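Local coordinates for protein cytochrome c7 (Geobacter sulfurreducens, PDB 3H33) that carries three haem groups and probably passes electrons along them during Fe(III) respiration, at residues K3-T8 with A12-H17; G53-E56 with G61-R64. All blocks are in the same frame, centred on the assembly; numbering follows the deposited sequence.

Contact 1: residues K3-T8 with A12-H17. With HEM (protoporphyrin IX containing Fe), chain B; SO4 (sulfate ion), chain E.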
loop_
_atom_site.group_PDB
_atom_site.type_symbol
_atom_site.label_atom_id
_atom_site.label_comp_id
_atom_site.label_asym_id
_atom_site.label_seq_id
_atom_site.Cartn_x
_atom_site.Cartn_y
_atom_site.Cartn_z
ATOM N N LYS A 3 -8.380 7.839 0.208
ATOM C CA LYS A 3 -8.269 6.443 0.617
ATOM C C LYS A 3 -8.648 5.479 -0.491
ATOM O O LYS A 3 -9.587 5.718 -1.250
ATOM C CB LYS A 3 -9.159 6.161 1.827
ATOM C CG LYS A 3 -8.857 7.003 3.048
ATOM C CD LYS A 3 -9.887 6.746 4.134
ATOM C CE LYS A 3 -9.740 7.742 5.272
ATOM N NZ LYS A 3 -8.371 7.695 5.858
ATOM N N ILE A 4 -7.913 4.379 -0.565
ATOM C CA ILE A 4 -8.156 3.354 -1.562
ATOM C C ILE A 4 -8.352 2.044 -0.823
ATOM O O ILE A 4 -7.447 1.554 -0.145
ATOM C CB ILE A 4 -6.969 3.223 -2.525
ATOM C CG1 ILE A 4 -6.678 4.581 -3.167
ATOM C CG2 ILE A 4 -7.273 2.176 -3.585
ATOM C CD1 ILE A 4 -5.571 4.544 -4.194
ATOM N N THR A 5 -9.544 1.481 -0.956
ATOM C CA THR A 5 -9.889 0.239 -0.286
ATOM C C THR A 5 -9.731 -0.966 -1.196
ATOM O O THR A 5 -10.209 -0.969 -2.330
ATOM C CB THR A 5 -11.344 0.284 0.216
ATOM O OG1 THR A 5 -11.514 1.422 1.071
ATOM C CG2 THR A 5 -11.695 -0.988 0.971
ATOM N N TYR A 6 -9.046 -1.985 -0.694
ATOM C CA TYR A 6 -8.856 -3.213 -1.447
ATOM C C TYR A 6 -9.676 -4.290 -0.758
ATOM O O TYR A 6 -9.315 -4.755 0.321
ATOM C CB TYR A 6 -7.387 -3.636 -1.457
ATOM C CG TYR A 6 -6.474 -2.684 -2.183
ATOM C CD1 TYR A 6 -6.120 -1.462 -1.620
ATOM C CD2 TYR A 6 -5.984 -2.995 -3.450
ATOM C CE1 TYR A 6 -5.299 -0.574 -2.297
ATOM C CE2 TYR A 6 -5.165 -2.111 -4.140
ATOM C CZ TYR A 6 -4.827 -0.902 -3.558
ATOM O OH TYR A 6 -4.027 -0.017 -4.241
ATOM N N PRO A 7 -10.812 -4.681 -1.357
ATOM C CA PRO A 7 -11.635 -5.719 -0.737
ATOM C C PRO A 7 -10.994 -7.080 -0.990
ATOM O O PRO A 7 -10.762 -7.460 -2.135
ATOM C CB PRO A 7 -12.977 -5.553 -1.444
ATOM C CG PRO A 7 -12.560 -5.181 -2.831
ATOM C CD PRO A 7 -11.446 -4.167 -2.586
ATOM N N THR A 8 -10.680 -7.798 0.080
ATOM C CA THR A 8 -10.063 -9.110 -0.050
ATOM C C THR A 8 -10.782 -10.098 0.854
ATOM O O THR A 8 -11.320 -9.717 1.895
ATOM C CB THR A 8 -8.561 -9.072 0.330
ATOM O OG1 THR A 8 -8.417 -8.607 1.677
ATOM C CG2 THR A 8 -7.796 -8.140 -0.594
ATOM N N ALA A 12 -10.601 -6.754 4.172
ATOM C CA ALA A 12 -10.286 -5.589 3.357
ATOM C C ALA A 12 -9.149 -4.699 3.879
ATOM O O ALA A 12 -9.003 -4.485 5.085
ATOM C CB ALA A 12 -11.548 -4.752 3.159
ATOM N N VAL A 13 -8.360 -4.173 2.946
ATOM C CA VAL A 13 -7.237 -3.295 3.264
ATOM C C VAL A 13 -7.527 -1.876 2.795
ATOM O O VAL A 13 -7.883 -1.658 1.635
ATOM C CB VAL A 13 -5.945 -3.762 2.565
ATOM C CG1 VAL A 13 -4.791 -2.832 2.925
ATOM C CG2 VAL A 13 -5.627 -5.196 2.957
ATOM N N VAL A 14 -7.378 -0.914 3.700
ATOM C CA VAL A 14 -7.601 0.487 3.364
ATOM C C VAL A 14 -6.254 1.209 3.259
ATOM O O VAL A 14 -5.520 1.320 4.241
ATOM C CB VAL A 14 -8.478 1.189 4.425
ATOM C CG1 VAL A 14 -8.591 2.676 4.103
ATOM C CG2 VAL A 14 -9.874 0.558 4.446
ATOM N N PHE A 15 -5.943 1.689 2.059
ATOM C CA PHE A 15 -4.689 2.387 1.782
ATOM C C PHE A 15 -4.889 3.891 1.851
ATOM O O PHE A 15 -5.506 4.481 0.964
ATOM C CB PHE A 15 -4.182 1.995 0.390
ATOM C CG PHE A 15 -2.964 2.763 -0.072
ATOM C CD1 PHE A 15 -1.843 2.891 0.741
ATOM C CD2 PHE A 15 -2.918 3.303 -1.354
ATOM C CE1 PHE A 15 -0.691 3.542 0.284
ATOM C CE2 PHE A 15 -1.776 3.954 -1.820
ATOM C CZ PHE A 15 -0.658 4.072 -0.997
ATOM N N PRO A 16 -4.377 4.533 2.911
ATOM C CA PRO A 16 -4.520 5.985 3.064
ATOM C C PRO A 16 -3.518 6.679 2.146
ATOM O O PRO A 16 -2.424 7.053 2.561
ATOM C CB PRO A 16 -4.233 6.196 4.545
ATOM C CG PRO A 16 -3.166 5.159 4.814
ATOM C CD PRO A 16 -3.683 3.937 4.069
ATOM N N HIS A 17 -3.915 6.841 0.890
ATOM C CA HIS A 17 -3.068 7.436 -0.132
ATOM C C HIS A 17 -2.542 8.833 0.161
ATOM O O HIS A 17 -1.352 9.090 -0.034
ATOM C CB HIS A 17 -3.793 7.417 -1.479
ATOM C CG HIS A 17 -2.914 7.732 -2.650
ATOM N ND1 HIS A 17 -2.576 9.008 -3.042
ATOM C CD2 HIS A 17 -2.297 6.903 -3.532
ATOM C CE1 HIS A 17 -1.791 8.917 -4.126
ATOM N NE2 HIS A 17 -1.587 7.660 -4.466
HETATM C CHA HEM B . -3.019 5.209 -6.977
HETATM C CHB HEM B . -1.299 9.541 -8.104
HETATM C CHC HEM B . 1.918 9.193 -4.606
HETATM C CHD HEM B . 0.879 4.504 -4.339
HETATM C C1A HEM B . -2.948 6.509 -7.435
HETATM C C2A HEM B . -3.846 7.037 -8.456
HETATM C C3A HEM B . -3.289 8.203 -8.876
HETATM C C4A HEM B . -2.091 8.405 -8.063
HETATM C CMA HEM B . -3.763 9.101 -10.017
HETATM C CAA HEM B . -5.100 6.324 -8.993
HETATM C CBA HEM B . -4.750 5.377 -10.132
HETATM C CGA HEM B . -5.939 4.555 -10.616
HETATM O O1A HEM B . -7.092 4.858 -10.227
HETATM O O2A HEM B . -5.713 3.604 -11.398
HETATM C C1B HEM B . -0.239 9.826 -7.283
HETATM C C2B HEM B . 0.472 11.094 -7.244
HETATM C C3B HEM B . 1.325 11.030 -6.188
HETATM C C4B HEM B . 1.157 9.714 -5.625
HETATM C CMB HEM B . 0.258 12.265 -8.201
HETATM C CAB HEM B . 2.295 12.090 -5.650
HETATM C CBB HEM B . 1.690 13.446 -5.336
HETATM C C1C HEM B . 1.881 7.876 -4.185
HETATM C C2C HEM B . 2.815 7.291 -3.227
HETATM C C3C HEM B . 2.573 5.964 -3.196
HETATM C C4C HEM B . 1.472 5.740 -4.129
HETATM C CMC HEM B . 3.929 8.029 -2.486
HETATM C CAC HEM B . 3.402 4.882 -2.500
HETATM C CBC HEM B . 3.441 4.994 -0.984
HETATM C C1D HEM B . -0.264 4.254 -5.065
HETATM C C2D HEM B . -0.924 2.974 -5.162
HETATM C C3D HEM B . -2.060 3.167 -5.897
HETATM C C4D HEM B . -2.064 4.586 -6.213
HETATM C CMD HEM B . -0.403 1.668 -4.577
HETATM C CAD HEM B . -3.022 2.132 -6.471
HETATM C CBD HEM B . -2.514 1.670 -7.838
HETATM C CGD HEM B . -3.486 0.739 -8.554
HETATM O O1D HEM B . -3.146 0.248 -9.651
HETATM O O2D HEM B . -4.585 0.496 -8.022
HETATM N NA HEM B . -1.891 7.355 -7.194
HETATM N NB HEM B . 0.197 8.985 -6.299
HETATM N NC HEM B . 1.062 6.914 -4.727
HETATM N ND HEM B . -0.952 5.229 -5.726
HETATM FE FE HEM B . -0.389 7.137 -5.964
HETATM S S SO4 E . -12.075 9.568 0.180
HETATM O O1 SO4 E . -13.525 9.290 0.177
HETATM O O2 SO4 E . -11.839 10.956 -0.265
HETATM O O3 SO4 E . -11.539 9.386 1.544
HETATM O O4 SO4 E . -11.402 8.631 -0.740
#
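Ile4 and Tyr6 pair with Phe15 and Val13 in a two-stranded antiparallel beta hairpin. Both are hydrogen-bonded pairs, so four backbone bonds join strands 3-6 and 13-16. The straightest runs from Tyr6 N to Val13 O, 2.6 Å long with an N-H...O angle of 173°. Between these pairs, Thr5 and Val14 form a non-hydrogen-bonded pair, and Thr5 OG1 rests 3.9 Å from Val14 CG2. Ile4, Tyr6, Val13 and Phe15 share the other face, which is turned to haem.

The Tyr6 side chain can be followed outward. CB lies close to Val13 O and next to Val13 CB. CG sits beside the backbone N (chi1 -65°), which sets CD1 near Val13 O; that oxygen lies at the edge of the ring, in its plane. CE1 then meets Phe15 CB at 3.9 Å, the two side chains running side by side. OH ends 3.3 Å from CAD of the chain B haem, at the root of a propionate. With an alanine in place of Tyr6, Phe15 CB would probably lose its neighbour, and a gap is likely to open beside that propionate.

With Phe15 CG anti to the backbone N (chi1 174°), the ring swings over toward the same haem and puts CE2 3.6 Å from C2D. Ile4 CD1 lies at the edge of this ring and also near haem CHA. His31, further along the chain, is one protein ligand of this haem iron. Just past strand 13-16, His17 is the other, with NE2 2.0 Å from FE.

Contact 2: residues G53-E56 with G61-R64. With HEM (protoporphyrin IX containing Fe), chain C.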
loop_
_atom_site.group_PDB
_atom_site.type_symbol
_atom_site.label_atom_id
_atom_site.label_comp_id
_atom_site.label_asym_id
_atom_site.label_seq_id
_atom_site.Cartn_x
_atom_site.Cartn_y
_atom_site.Cartn_z
ATOM N N GLY A 53 6.750 -4.505 1.956
ATOM C CA GLY A 53 8.194 -4.419 1.845
ATOM C C GLY A 53 8.727 -3.085 2.326
ATOM O O GLY A 53 9.725 -3.025 3.048
ATOM N N CYS A 54 8.063 -2.003 1.935
ATOM C CA CYS A 54 8.518 -0.689 2.361
ATOM C C CYS A 54 8.378 -0.516 3.866
ATOM O O CYS A 54 9.288 -0.011 4.521
ATOM C CB CYS A 54 7.750 0.418 1.649
ATOM S SG CYS A 54 8.175 2.062 2.311
ATOM N N HIS A 55 7.243 -0.937 4.418
ATOM C CA HIS A 55 7.025 -0.818 5.855
ATOM C C HIS A 55 8.132 -1.525 6.637
ATOM O O HIS A 55 8.564 -1.048 7.683
ATOM C CB HIS A 55 5.666 -1.401 6.229
ATOM C CG HIS A 55 4.515 -0.655 5.636
ATOM N ND1 HIS A 55 3.238 -1.159 5.541
ATOM C CD2 HIS A 55 4.459 0.593 5.103
ATOM C CE1 HIS A 55 2.473 -0.223 4.965
ATOM N NE2 HIS A 55 3.169 0.861 4.681
ATOM N N GLU A 56 8.589 -2.667 6.134
ATOM C CA GLU A 56 9.665 -3.380 6.815
ATOM C C GLU A 56 10.966 -2.577 6.715
ATOM O O GLU A 56 11.646 -2.363 7.711
ATOM C CB GLU A 56 9.839 -4.781 6.217
ATOM C CG GLU A 56 8.564 -5.618 6.331
ATOM C CD GLU A 56 8.706 -7.025 5.784
ATOM O OE1 GLU A 56 9.355 -7.190 4.728
ATOM O OE2 GLU A 56 8.154 -7.965 6.400
ATOM N N GLY A 61 4.694 1.622 9.592
ATOM C CA GLY A 61 3.577 1.137 8.800
ATOM C C GLY A 61 3.272 -0.306 9.177
ATOM O O GLY A 61 4.101 -0.966 9.801
ATOM N N PRO A 62 2.100 -0.833 8.803
ATOM C CA PRO A 62 1.723 -2.215 9.135
ATOM C C PRO A 62 2.490 -3.316 8.401
ATOM O O PRO A 62 2.599 -3.291 7.171
ATOM C CB PRO A 62 0.228 -2.241 8.809
ATOM C CG PRO A 62 0.148 -1.316 7.616
ATOM C CD PRO A 62 1.021 -0.156 8.061
ATOM N N VAL A 63 3.014 -4.276 9.168
ATOM C CA VAL A 63 3.741 -5.414 8.606
ATOM C C VAL A 63 3.052 -6.736 8.964
ATOM O O VAL A 63 3.264 -7.748 8.305
ATOM C CB VAL A 63 5.216 -5.473 9.092
ATOM C CG1 VAL A 63 5.975 -4.230 8.615
ATOM C CG2 VAL A 63 5.267 -5.586 10.607
ATOM N N ARG A 64 2.231 -6.722 10.008
ATOM C CA ARG A 64 1.508 -7.917 10.433
ATOM C C ARG A 64 0.186 -8.017 9.675
ATOM O O ARG A 64 -0.512 -7.015 9.504
ATOM C CB ARG A 64 1.236 -7.863 11.934
ATOM C CG ARG A 64 2.486 -7.979 12.785
ATOM C CD ARG A 64 2.117 -8.079 14.252
ATOM N NE ARG A 64 3.229 -8.575 15.050
ATOM C CZ ARG A 64 3.100 -9.074 16.273
ATOM N NH1 ARG A 64 1.898 -9.144 16.840
ATOM N NH2 ARG A 64 4.170 -9.514 16.926
HETATM C CHA HEM C . 1.737 3.951 6.843
HETATM C CHB HEM C . -0.788 0.857 4.223
HETATM C CHC HEM C . 2.531 1.209 0.773
HETATM C CHD HEM C . 5.317 3.796 3.685
HETATM C C1A HEM C . 0.758 3.078 6.426
HETATM C C2A HEM C . -0.480 2.859 7.136
HETATM C C3A HEM C . -1.223 2.016 6.384
HETATM C C4A HEM C . -0.400 1.677 5.243
HETATM C CMA HEM C . -2.608 1.455 6.711
HETATM C CAA HEM C . -0.773 3.358 8.537
HETATM C CBA HEM C . -1.493 4.689 8.529
HETATM C CGA HEM C . -1.735 5.227 9.928
HETATM O O1A HEM C . -0.761 5.671 10.579
HETATM O O2A HEM C . -2.903 5.197 10.380
HETATM C C1B HEM C . -0.102 0.666 3.040
HETATM C C2B HEM C . -0.586 -0.136 1.928
HETATM C C3B HEM C . 0.322 0.025 0.923
HETATM C C4B HEM C . 1.373 0.887 1.452
HETATM C CMB HEM C . -1.878 -0.961 1.891
HETATM C CAB HEM C . 0.239 -0.525 -0.497
HETATM C CBB HEM C . -0.963 -0.086 -1.329
HETATM C C1C HEM C . 3.608 1.902 1.276
HETATM C C2C HEM C . 4.870 2.090 0.572
HETATM C C3C HEM C . 5.695 2.779 1.417
HETATM C C4C HEM C . 4.899 3.023 2.617
HETATM C CMC HEM C . 5.194 1.513 -0.805
HETATM C CAC HEM C . 7.185 3.186 1.282
HETATM C CBC HEM C . 7.847 3.261 -0.091
HETATM C C1D HEM C . 4.550 4.137 4.788
HETATM C C2D HEM C . 4.900 5.158 5.785
HETATM C C3D HEM C . 3.875 5.232 6.661
HETATM C C4D HEM C . 2.912 4.240 6.200
HETATM C CMD HEM C . 6.121 6.073 5.794
HETATM C CAD HEM C . 3.641 6.289 7.749
HETATM C CBD HEM C . 2.544 7.252 7.288
HETATM C CGD HEM C . 1.903 8.004 8.433
HETATM O O1D HEM C . 1.541 7.360 9.440
HETATM O O2D HEM C . 1.750 9.238 8.323
HETATM N NA HEM C . 0.812 2.352 5.269
HETATM N NB HEM C . 1.107 1.271 2.744
HETATM N NC HEM C . 3.632 2.451 2.526
HETATM N ND HEM C . 3.296 3.634 5.029
HETATM FE FE HEM C . 2.210 2.408 3.908
#
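His55 meets Gly61, Pro62 and Val63, and the contact is built around its imidazole. His55 belongs to helix 52-58, and the loop that follows this helix folds back against the ring. NE2 binds the iron of the chain C haem at 2.0 Å, and His20 is the other protein ligand. At the ring edge, ND1 donates to Pro62 O, 2.8 Å away. The bond is somewhat bent, with an N-H...O angle of 151°, and ND1 is tilted from the carbonyl plane of Pro62.

One face of the ring is covered by Gly61. Its CA stands almost over the ring centre, 3.8 Å from the centroid, in a CH-pi contact. On the present backbone, a CB at Gly61 would clash with His55 CD2 and also press on the carbonyl oxygen of the residue before. The proline ring also closes in, with Pro62 CD 3.4 Å from His55 CE1 and 3.5 Å from haem C2A.

Val63 CG1 sits beside the backbone N (chi1 -63°). From there it touches His55 CB at 3.7 Å and Glu56 CG at the same distance. Next to His55, Cys54 SG is bonded to haem CAC, so adjacent residues give the thioether and the axial ligand, as in the CXXCH motif of c-type cytochromes.

With NE2 on the metal and ND1 bound to a carbonyl, the imidazole is held against rotation. The hydrogen bond probably also makes His55 a more electron-rich ligand, which would tend to stabilise the oxidised iron.

In the fold
Contact 1 comes first along the chain and closes before contact 2 opens. It is the N-terminal hairpin of strands 3-6 and 13-16, the sheet of this small chain. Contact 2 joins helix 52-58 to the loop before helix 65-68. Their centres are about 15 Å apart. The nearest atoms are about 6 Å apart, so the two do not touch. Haem connects them. Val13 to Pro16 line the pocket of the haem whose iron His55 binds. Tyr6, Thr8 and Val13 share another haem pocket with His55 and Pro62 to Arg64. The haem bound by His17 is the third. This is consistent with a compact multihaem protein in which electrons pass between neighbouring groups.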